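Local atomic coordinates of putative 5-dehydro-2-deoxygluconokinase (Bacillus halodurans C-125, PDB entry 2QCV), a protein that probably phosphorylates 5-dehydro-2-deoxy-D-gluconate with ATP, a step in the breakdown of myo-inositol to acetyl-CoA. Residues G205-E208 and L213-R216; G220-T225 and I237-G242; H241-S246 and E327-A332; G245-T250 and A255-A260. All blocks are in the same frame, centred on the assembly; numbering follows the deposited sequence. Where two conformers were deposited one is given.

Interaction 1. Residues G205-E208 and L213-R216; sequences GTRE and LENR
R207 and E214 form a salt bridge that spans one short helix, 207-213, from its first residue to the residue just beyond its end, in the alpha/beta fold of this PfkB-family (ribokinase-like) kinase, just after strand 202-206. A single pair of atoms carries it: R207 NH2 donates to E214 OE2 at 3.2 Å, with an N-H...O angle of 154°. The oxygen sits at the edge of the guanidinium, near its plane, whereas the nitrogen arrives from above the carboxylate. The two planes stand almost perpendicular and the side chains cross at about a right angle, which rules out a two-pronged, coplanar pairing; E214 OE1 stays 3.7 Å from R207 NH2. R207 leaves its backbone facing away from 213-216, and bends at chi2 (60°) and chi3 swing its end back, while E214 simply extends beyond CG to meet it.

Further out, T225 OG1 bonds both R207 NH1 and E214 OE2 and so closes the pair into a ring of polar contacts. N222 OD1 takes R207 NH1 as well, and D211 OD1 makes a second salt bridge to NH2. So many acceptors round a buried guanidinium probably keep it charged and fixed in rotation. The other carboxylate oxygen, E214 OE1, has a weak salt bridge from R216 NH1 at 3.3 Å, doubtful because R216 was modelled in two conformers.

The helix between the partners is finished at both ends. T206 is its N-cap, and a Schellman motif closes it, with N215 at positive phi (58°) and R216 N bonded to D211 O.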
# COMPACT_ATOMS: atom_id res chain seq x y z
N GLY A 205 11.71 -31.69 3.32
CA GLY A 205 10.32 -31.26 3.27
C GLY A 205 9.38 -32.42 3.33
O GLY A 205 9.81 -33.57 3.17
N THR A 206 8.11 -32.14 3.58
CA THR A 206 7.09 -33.14 3.48
C THR A 206 6.76 -33.41 2.02
O THR A 206 7.01 -32.58 1.14
CB THR A 206 5.79 -32.71 4.23
OG1 THR A 206 5.19 -31.60 3.54
CG2 THR A 206 6.08 -32.35 5.69
N ARG A 207 6.13 -34.54 1.75
CA ARG A 207 5.70 -34.85 0.39
C ARG A 207 4.79 -33.74 -0.12
O ARG A 207 4.91 -33.32 -1.24
CB ARG A 207 5.01 -36.22 0.39
CG ARG A 207 4.48 -36.75 -0.95
CD ARG A 207 5.59 -36.91 -1.99
NE ARG A 207 5.63 -35.77 -2.92
CZ ARG A 207 6.53 -35.58 -3.88
NH1 ARG A 207 7.52 -36.46 -4.09
NH2 ARG A 207 6.43 -34.52 -4.68
N GLU A 208 3.90 -33.22 0.72
CA GLU A 208 3.02 -32.12 0.30
C GLU A 208 3.79 -30.86 -0.09
O GLU A 208 3.47 -30.20 -1.08
CB GLU A 208 1.99 -31.85 1.39
CG GLU A 208 0.96 -32.95 1.51
N LEU A 213 6.44 -27.29 -4.37
CA LEU A 213 7.68 -27.01 -5.10
C LEU A 213 7.56 -27.34 -6.59
O LEU A 213 8.03 -26.60 -7.44
CB LEU A 213 8.81 -27.80 -4.47
CG LEU A 213 10.29 -27.65 -4.92
CD1 LEU A 213 11.35 -27.95 -3.84
CD2 LEU A 213 10.57 -28.48 -6.19
N GLU A 214 6.93 -28.48 -6.88
CA GLU A 214 6.84 -28.95 -8.25
C GLU A 214 5.65 -28.39 -8.98
O GLU A 214 5.35 -28.82 -10.10
CB GLU A 214 6.79 -30.48 -8.23
CG GLU A 214 8.09 -31.11 -7.71
CD GLU A 214 7.94 -32.62 -7.43
OE1 GLU A 214 7.12 -33.27 -8.09
OE2 GLU A 214 8.61 -33.13 -6.56
N ASN A 215 4.93 -27.44 -8.35
CA ASN A 215 3.70 -26.87 -8.92
C ASN A 215 2.62 -27.91 -9.21
O ASN A 215 1.94 -27.82 -10.24
CB ASN A 215 4.04 -26.09 -10.22
CG ASN A 215 2.94 -25.12 -10.65
OD1 ASN A 215 2.27 -24.49 -9.82
ND2 ASN A 215 2.77 -24.98 -11.97
N ARG A 216 2.47 -28.89 -8.32
CA ARG A 216 1.47 -29.95 -8.47
C ARG A 216 0.36 -29.72 -7.47
O ARG A 216 0.59 -29.16 -6.36
CB ARG A 216 2.08 -31.33 -8.24
CG ARG A 216 3.54 -31.42 -8.60
CD ARG A 216 4.11 -32.81 -8.33
NE ARG A 216 3.57 -33.77 -9.27
CZ ARG A 216 4.14 -34.15 -10.41
NH1 ARG A 216 5.33 -33.70 -10.80
NH2 ARG A 216 3.51 -35.04 -11.16

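Interaction 2. Residues G220-T225 and I237-G242; sequences GDNDET and IVIKHG
N222 and H241 carry CG in the same rotamer, anti to the carbonyl carbon (chi1 -68° and -61°), and this turns the amide and the imidazole toward each other from opposite directions. N222 ND2 donates to H241 NE2 at 3.0 Å in a nearly straight bond, 166° at the hydrogen. The acceptor lies almost in the amide plane but the donor is tilted somewhat from the ring plane, the two groups being well twisted against each other. Because NE2 accepts, the histidine is likely to be neutral with its proton on ND1.

Below the polar pair, I239 supplies the apolar floor. Its CD1 packs 3.6 Å from N222 CG, and its CG2 comes within 3.6 Å of N222 OD1. The same CD1 meets T225 CG2 tip to tip at 4.0 Å, one helical turn further on.

N222 is gripped from more than one side: OD1 takes R207 NH1 as its strongest partner, and ND2 also bonds Y249 OH. With an alanine in place of N222, H241 NE2 would probably lose this donor, R207 NH1 one of its acceptors, and I239 CD1 the neighbour that packs on it. The helix start that presents N222 is fixed by D221, the N-cap, whose OD1 accepts from D223 N at 2.7 Å on the anti side of the carboxylate.

In the fold, the first turn of helix 222-229 lies here against the last residues of strand 236-240. F210 of helix 207-213 also packs on T225 and I239, and strands 202-206 and 246-250 flank the strand in the sheet.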
# COMPACT_ATOMS: atom_id res chain seq x y z
N GLY A 220 2.87 -36.22 -5.62
CA GLY A 220 3.89 -36.61 -6.57
C GLY A 220 4.59 -37.90 -6.15
O GLY A 220 4.29 -38.49 -5.12
N ASP A 221 5.50 -38.34 -7.01
CA ASP A 221 6.25 -39.60 -6.89
C ASP A 221 7.66 -39.21 -6.51
O ASP A 221 8.30 -38.38 -7.20
CB ASP A 221 6.24 -40.30 -8.26
CG ASP A 221 7.04 -41.61 -8.29
OD1 ASP A 221 8.06 -41.74 -7.60
OD2 ASP A 221 6.65 -42.50 -9.05
N ASN A 222 8.17 -39.78 -5.42
CA ASN A 222 9.50 -39.40 -4.92
C ASN A 222 10.58 -39.69 -5.98
O ASN A 222 11.58 -38.97 -6.05
CB ASN A 222 9.86 -40.12 -3.64
CG ASN A 222 9.01 -39.69 -2.45
OD1 ASN A 222 8.11 -38.87 -2.56
ND2 ASN A 222 9.31 -40.28 -1.29
N ASP A 223 10.42 -40.78 -6.74
CA ASP A 223 11.42 -41.13 -7.75
C ASP A 223 11.49 -40.05 -8.84
O ASP A 223 12.57 -39.71 -9.32
CB ASP A 223 11.17 -42.51 -8.38
CG ASP A 223 11.38 -43.65 -7.40
OD1 ASP A 223 12.16 -43.48 -6.44
OD2 ASP A 223 10.76 -44.71 -7.59
N GLU A 224 10.36 -39.46 -9.19
CA GLU A 224 10.35 -38.37 -10.15
C GLU A 224 10.91 -37.09 -9.55
O GLU A 224 11.63 -36.35 -10.23
CB GLU A 224 8.93 -38.14 -10.69
CG GLU A 224 8.47 -39.28 -11.61
CD GLU A 224 9.50 -39.55 -12.71
OE1 GLU A 224 9.79 -38.60 -13.48
OE2 GLU A 224 10.04 -40.68 -12.78
N THR A 225 10.59 -36.82 -8.30
CA THR A 225 11.10 -35.64 -7.60
C THR A 225 12.61 -35.64 -7.61
O THR A 225 13.23 -34.61 -7.92
CB THR A 225 10.61 -35.62 -6.16
OG1 THR A 225 9.18 -35.55 -6.18
CG2 THR A 225 11.21 -34.48 -5.35
N ILE A 237 18.25 -35.48 -0.52
CA ILE A 237 16.87 -35.02 -0.50
C ILE A 237 16.13 -35.86 0.50
O ILE A 237 16.18 -37.11 0.45
CB ILE A 237 16.22 -35.14 -1.92
CG1 ILE A 237 17.01 -34.33 -2.95
CG2 ILE A 237 14.72 -34.80 -1.91
CD1 ILE A 237 16.68 -34.61 -4.40
N VAL A 238 15.49 -35.20 1.46
CA VAL A 238 14.73 -35.89 2.51
C VAL A 238 13.24 -35.58 2.36
O VAL A 238 12.83 -34.43 2.41
CB VAL A 238 15.23 -35.49 3.90
CG1 VAL A 238 14.39 -36.20 4.97
CG2 VAL A 238 16.78 -35.80 4.05
N ILE A 239 12.43 -36.61 2.13
CA ILE A 239 11.01 -36.41 1.86
C ILE A 239 10.23 -37.11 2.98
O ILE A 239 10.38 -38.32 3.18
CB ILE A 239 10.57 -36.97 0.45
CG1 ILE A 239 11.51 -36.46 -0.68
CG2 ILE A 239 9.06 -36.67 0.17
CD1 ILE A 239 11.16 -36.88 -2.11
N LYS A 240 9.45 -36.34 3.74
CA LYS A 240 8.73 -36.84 4.92
C LYS A 240 7.27 -37.11 4.62
O LYS A 240 6.58 -36.32 3.93
CB LYS A 240 8.83 -35.83 6.04
CG LYS A 240 10.29 -35.41 6.34
CD LYS A 240 10.30 -34.30 7.35
CE LYS A 240 9.99 -32.95 6.77
NZ LYS A 240 9.68 -31.95 7.87
N HIS A 241 6.79 -38.23 5.14
CA HIS A 241 5.43 -38.69 4.89
C HIS A 241 4.66 -38.97 6.19
O HIS A 241 3.79 -39.86 6.25
CB HIS A 241 5.45 -39.93 4.03
CG HIS A 241 6.07 -39.76 2.67
ND1 HIS A 241 5.31 -39.70 1.52
CD2 HIS A 241 7.36 -39.63 2.27
CE1 HIS A 241 6.11 -39.57 0.47
NE2 HIS A 241 7.36 -39.54 0.90
N GLY A 242 4.95 -38.21 7.24
CA GLY A 242 4.22 -38.34 8.51
C GLY A 242 4.31 -39.76 9.05
O GLY A 242 5.38 -40.34 9.14

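Interaction 3. Residues H241-S246 and E327-A332; sequences HGVEGS and ETITIA
The turn linking antiparallel strands 236-240 and 246-250 meets the extreme C-terminal tail here, V243 facing I329 and A332 at the protein surface. The turn is closed on itself, H241 N donating to G245 O at 2.7 Å round a short 3-10 segment at 243-244. V243 straddles the contact with its two methyl groups: CG1 reaches I329 CD1 at 4.0 Å, and CG2, set between its backbone N and carbonyl carbon, reaches A332 CB at 3.9 Å. The closest direct approach is V243 O to A332 CB, 3.6 Å. Next to them, the methylene E244 CG brushes A332 OXT of the terminal carboxylate.

No direct hydrogen bond joins the two segments; water does the polar work. One water donates to V243 O at 2.8 Å and to I329 O at 2.7 Å, bridging two carbonyls that could not bond each other. A second links V243 O to A332 O less certainly, since it has more acceptors nearby than protons to give.

I329 is also backbone-bonded to A260, tying the tail to the end of the hairpin. With apolar touches and water bridges in place of direct bonds, the tail is probably held softly on the turn.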
# COMPACT_ATOMS: atom_id res chain seq x y z
N HIS A 241 6.79 -38.23 5.14
CA HIS A 241 5.43 -38.69 4.89
C HIS A 241 4.66 -38.97 6.19
O HIS A 241 3.79 -39.86 6.25
CB HIS A 241 5.45 -39.93 4.03
CG HIS A 241 6.07 -39.76 2.67
ND1 HIS A 241 5.31 -39.70 1.52
CD2 HIS A 241 7.36 -39.63 2.27
CE1 HIS A 241 6.11 -39.57 0.47
NE2 HIS A 241 7.36 -39.54 0.90
N GLY A 242 4.95 -38.21 7.24
CA GLY A 242 4.22 -38.34 8.51
C GLY A 242 4.31 -39.76 9.05
O GLY A 242 5.38 -40.34 9.14
N VAL A 243 3.18 -40.37 9.33
CA VAL A 243 3.18 -41.72 9.90
C VAL A 243 3.68 -42.81 8.95
O VAL A 243 4.05 -43.89 9.39
CB VAL A 243 1.79 -42.13 10.45
CG1 VAL A 243 1.41 -41.22 11.58
CG2 VAL A 243 0.76 -42.15 9.35
N GLU A 244 3.71 -42.53 7.64
CA GLU A 244 4.30 -43.46 6.67
C GLU A 244 5.84 -43.40 6.67
O GLU A 244 6.51 -44.16 5.98
CB GLU A 244 3.72 -43.21 5.27
CG GLU A 244 2.20 -43.30 5.20
CD GLU A 244 1.67 -42.78 3.85
OE1 GLU A 244 2.12 -43.29 2.81
OE2 GLU A 244 0.85 -41.84 3.84
N GLY A 245 6.40 -42.53 7.50
CA GLY A 245 7.83 -42.44 7.68
C GLY A 245 8.46 -41.36 6.82
O GLY A 245 7.78 -40.49 6.31
N SER A 246 9.77 -41.46 6.67
CA SER A 246 10.54 -40.51 5.91
C SER A 246 11.61 -41.23 5.09
O SER A 246 12.04 -42.34 5.42
CB SER A 246 11.12 -39.38 6.80
OG SER A 246 11.83 -39.81 7.93
N GLU A 327 9.84 -47.75 19.69
CA GLU A 327 8.40 -47.90 19.51
C GLU A 327 8.00 -47.02 18.33
O GLU A 327 7.67 -45.85 18.49
CB GLU A 327 7.62 -47.56 20.79
CG GLU A 327 7.88 -48.58 21.89
CD GLU A 327 7.16 -48.29 23.20
OE1 GLU A 327 6.55 -47.20 23.35
OE2 GLU A 327 7.22 -49.17 24.10
N THR A 328 8.07 -47.60 17.14
CA THR A 328 7.88 -46.85 15.91
C THR A 328 6.64 -47.37 15.23
O THR A 328 6.08 -48.39 15.64
CB THR A 328 9.07 -47.02 14.98
OG1 THR A 328 9.30 -48.42 14.80
CG2 THR A 328 10.33 -46.33 15.54
N ILE A 329 6.20 -46.63 14.21
CA ILE A 329 5.02 -46.98 13.40
C ILE A 329 5.49 -47.58 12.07
O ILE A 329 6.24 -46.96 11.32
CB ILE A 329 4.15 -45.75 13.09
CG1 ILE A 329 3.65 -45.11 14.39
CG2 ILE A 329 2.95 -46.14 12.20
CD1 ILE A 329 3.01 -43.74 14.18
N THR A 330 5.05 -48.79 11.77
CA THR A 330 5.43 -49.44 10.51
C THR A 330 4.21 -49.97 9.75
O THR A 330 4.36 -50.55 8.67
CB THR A 330 6.46 -50.59 10.73
OG1 THR A 330 5.88 -51.62 11.54
CG2 THR A 330 7.77 -50.10 11.39
N ILE A 331 3.01 -49.74 10.27
CA ILE A 331 1.84 -50.37 9.71
C ILE A 331 1.33 -49.54 8.55
O ILE A 331 0.87 -50.11 7.54
CB ILE A 331 0.77 -50.67 10.81
CG1 ILE A 331 -0.26 -51.69 10.34
CG2 ILE A 331 0.12 -49.41 11.31
CD1 ILE A 331 0.35 -53.01 9.99
N ALA A 332 1.46 -48.21 8.68
CA ALA A 332 1.12 -47.23 7.65
C ALA A 332 2.00 -47.33 6.37
O ALA A 332 3.23 -47.52 6.36
CB ALA A 332 1.22 -45.81 8.24
OXT ALA A 332 1.47 -47.17 5.28
O HOH W 1 6.67 -44.53 10.13
O HOH W 2 4.50 -46.88 8.49

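Interaction 4. Residues G245-T250 and A255-A260; sequences GSFAYT and AYRGYA
S246 pairs with G258 and A248 with Y256 in antiparallel, hydrogen-bonded fashion, each through two backbone bonds. S246 N to G258 O is the longest of the four, 3.1 Å, with the donor well above the carbonyl plane; the return bond, G258 N to S246 O, is 2.8 Å and almost straight. Y256 N meets A248 O in the carbonyl plane at 2.8 Å.

CA-H...O contacts fill in between, among them F247 CA to Y256 O at 3.2 Å.

Side chains of the non-hydrogen-bonded pairs share one face. F247 and R257 run side by side: the ring edge, at CE2, stands over the centre of the guanidinium face, 3.7 Å from CZ of R257, with the planes 73° apart. A bend at chi3 (-74°) folds the arginine onto that edge. Y249 CD1 touches A255 CB at 3.8 Å. Replacing F247 with alanine would probably leave the R257 guanidinium free to turn and take away the ring that H241 meets.

On the other face Y256 and A248 pack against I289 of helix 289-305, and S246 OG bonds Y275 OH.

This is a beta hairpin, placed as the antiparallel edge of the large, otherwise parallel sheet of the ribokinase-like fold.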
# COMPACT_ATOMS: atom_id res chain seq x y z
N GLY A 245 6.40 -42.53 7.50
CA GLY A 245 7.83 -42.44 7.68
C GLY A 245 8.46 -41.36 6.82
O GLY A 245 7.78 -40.49 6.31
N SER A 246 9.77 -41.46 6.67
CA SER A 246 10.54 -40.51 5.91
C SER A 246 11.61 -41.23 5.09
O SER A 246 12.04 -42.34 5.42
CB SER A 246 11.12 -39.38 6.80
OG SER A 246 11.83 -39.81 7.93
N PHE A 247 12.00 -40.61 3.98
CA PHE A 247 12.90 -41.24 3.01
C PHE A 247 13.97 -40.22 2.65
O PHE A 247 13.64 -39.02 2.40
CB PHE A 247 12.10 -41.69 1.81
CG PHE A 247 10.98 -42.63 2.18
CD1 PHE A 247 9.76 -42.13 2.64
CD2 PHE A 247 11.16 -44.00 2.13
CE1 PHE A 247 8.74 -42.99 3.02
CE2 PHE A 247 10.16 -44.86 2.53
CZ PHE A 247 8.94 -44.36 2.96
N ALA A 248 15.22 -40.63 2.69
CA ALA A 248 16.32 -39.80 2.25
C ALA A 248 16.95 -40.46 1.04
O ALA A 248 17.14 -41.70 1.00
CB ALA A 248 17.34 -39.64 3.36
N TYR A 249 17.30 -39.63 0.07
CA TYR A 249 17.87 -40.08 -1.20
C TYR A 249 19.16 -39.31 -1.49
O TYR A 249 19.17 -38.11 -1.32
CB TYR A 249 16.88 -39.78 -2.33
CG TYR A 249 15.49 -40.37 -2.14
CD1 TYR A 249 15.22 -41.67 -2.56
CD2 TYR A 249 14.49 -39.66 -1.51
CE1 TYR A 249 13.96 -42.24 -2.40
CE2 TYR A 249 13.23 -40.18 -1.36
CZ TYR A 249 12.96 -41.49 -1.81
OH TYR A 249 11.75 -42.03 -1.64
N THR A 250 20.21 -39.99 -1.94
CA THR A 250 21.49 -39.36 -2.28
C THR A 250 21.71 -39.37 -3.79
O THR A 250 21.16 -40.23 -4.51
CB THR A 250 22.68 -40.08 -1.59
OG1 THR A 250 22.85 -41.38 -2.18
CG2 THR A 250 22.43 -40.18 -0.11
N ALA A 255 19.16 -44.89 -1.00
CA ALA A 255 17.90 -44.45 -0.37
C ALA A 255 17.82 -45.07 1.02
O ALA A 255 18.24 -46.24 1.22
CB ALA A 255 16.70 -44.86 -1.19
N TYR A 256 17.31 -44.30 1.97
CA TYR A 256 17.25 -44.69 3.39
C TYR A 256 15.86 -44.40 3.90
O TYR A 256 15.22 -43.47 3.42
CB TYR A 256 18.26 -43.89 4.22
CG TYR A 256 19.65 -44.04 3.73
CD1 TYR A 256 20.45 -45.06 4.19
CD2 TYR A 256 20.18 -43.16 2.75
CE1 TYR A 256 21.74 -45.22 3.73
CE2 TYR A 256 21.47 -43.31 2.29
CZ TYR A 256 22.25 -44.35 2.79
OH TYR A 256 23.54 -44.59 2.36
N ARG A 257 15.40 -45.19 4.87
CA ARG A 257 14.06 -45.05 5.40
C ARG A 257 14.12 -44.82 6.89
O ARG A 257 14.93 -45.42 7.60
CB ARG A 257 13.26 -46.32 5.07
CG ARG A 257 11.94 -46.39 5.75
CD ARG A 257 11.41 -47.79 5.72
NE ARG A 257 10.92 -48.20 4.41
CZ ARG A 257 9.64 -48.18 4.05
NH1 ARG A 257 8.69 -47.70 4.85
NH2 ARG A 257 9.31 -48.62 2.85
N GLY A 258 13.29 -43.90 7.34
CA GLY A 258 13.05 -43.58 8.74
C GLY A 258 11.60 -43.83 9.09
O GLY A 258 10.73 -43.96 8.18
N TYR A 259 11.32 -43.83 10.40
CA TYR A 259 10.05 -44.24 10.95
C TYR A 259 9.58 -43.23 11.97
O TYR A 259 10.36 -42.76 12.81
CB TYR A 259 10.16 -45.65 11.63
CG TYR A 259 10.88 -46.63 10.73
CD1 TYR A 259 10.18 -47.35 9.77
CD2 TYR A 259 12.26 -46.73 10.76
CE1 TYR A 259 10.85 -48.19 8.90
CE2 TYR A 259 12.93 -47.54 9.89
CZ TYR A 259 12.20 -48.28 8.97
OH TYR A 259 12.91 -49.09 8.12
N ALA A 260 8.29 -42.93 11.88
CA ALA A 260 7.58 -42.16 12.93
C ALA A 260 7.59 -42.93 14.23
O ALA A 260 7.48 -44.18 14.23
CB ALA A 260 6.16 -41.84 12.52

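Along the chain, interaction 1 comes first and closes the short excursion made by helix 207-213 after strand 202-206. Interaction 2 follows in series, bringing the start of helix 222-229 down onto strand 236-240, and the two are stitched together through T225. Interaction 3 begins where interaction 2 ends, sharing H241 and G242, and spans some eighty residues, including the hairpin and the C-terminal helices, to reach the tail. Interaction 4, the hairpin of strands 246-250 and 255-258, overlaps it at G245 and S246 and lies within its span. Neighbouring strands join interactions 2 and 4, while I329 is bonded through its backbone to A260, joining interaction 3 to interaction 4.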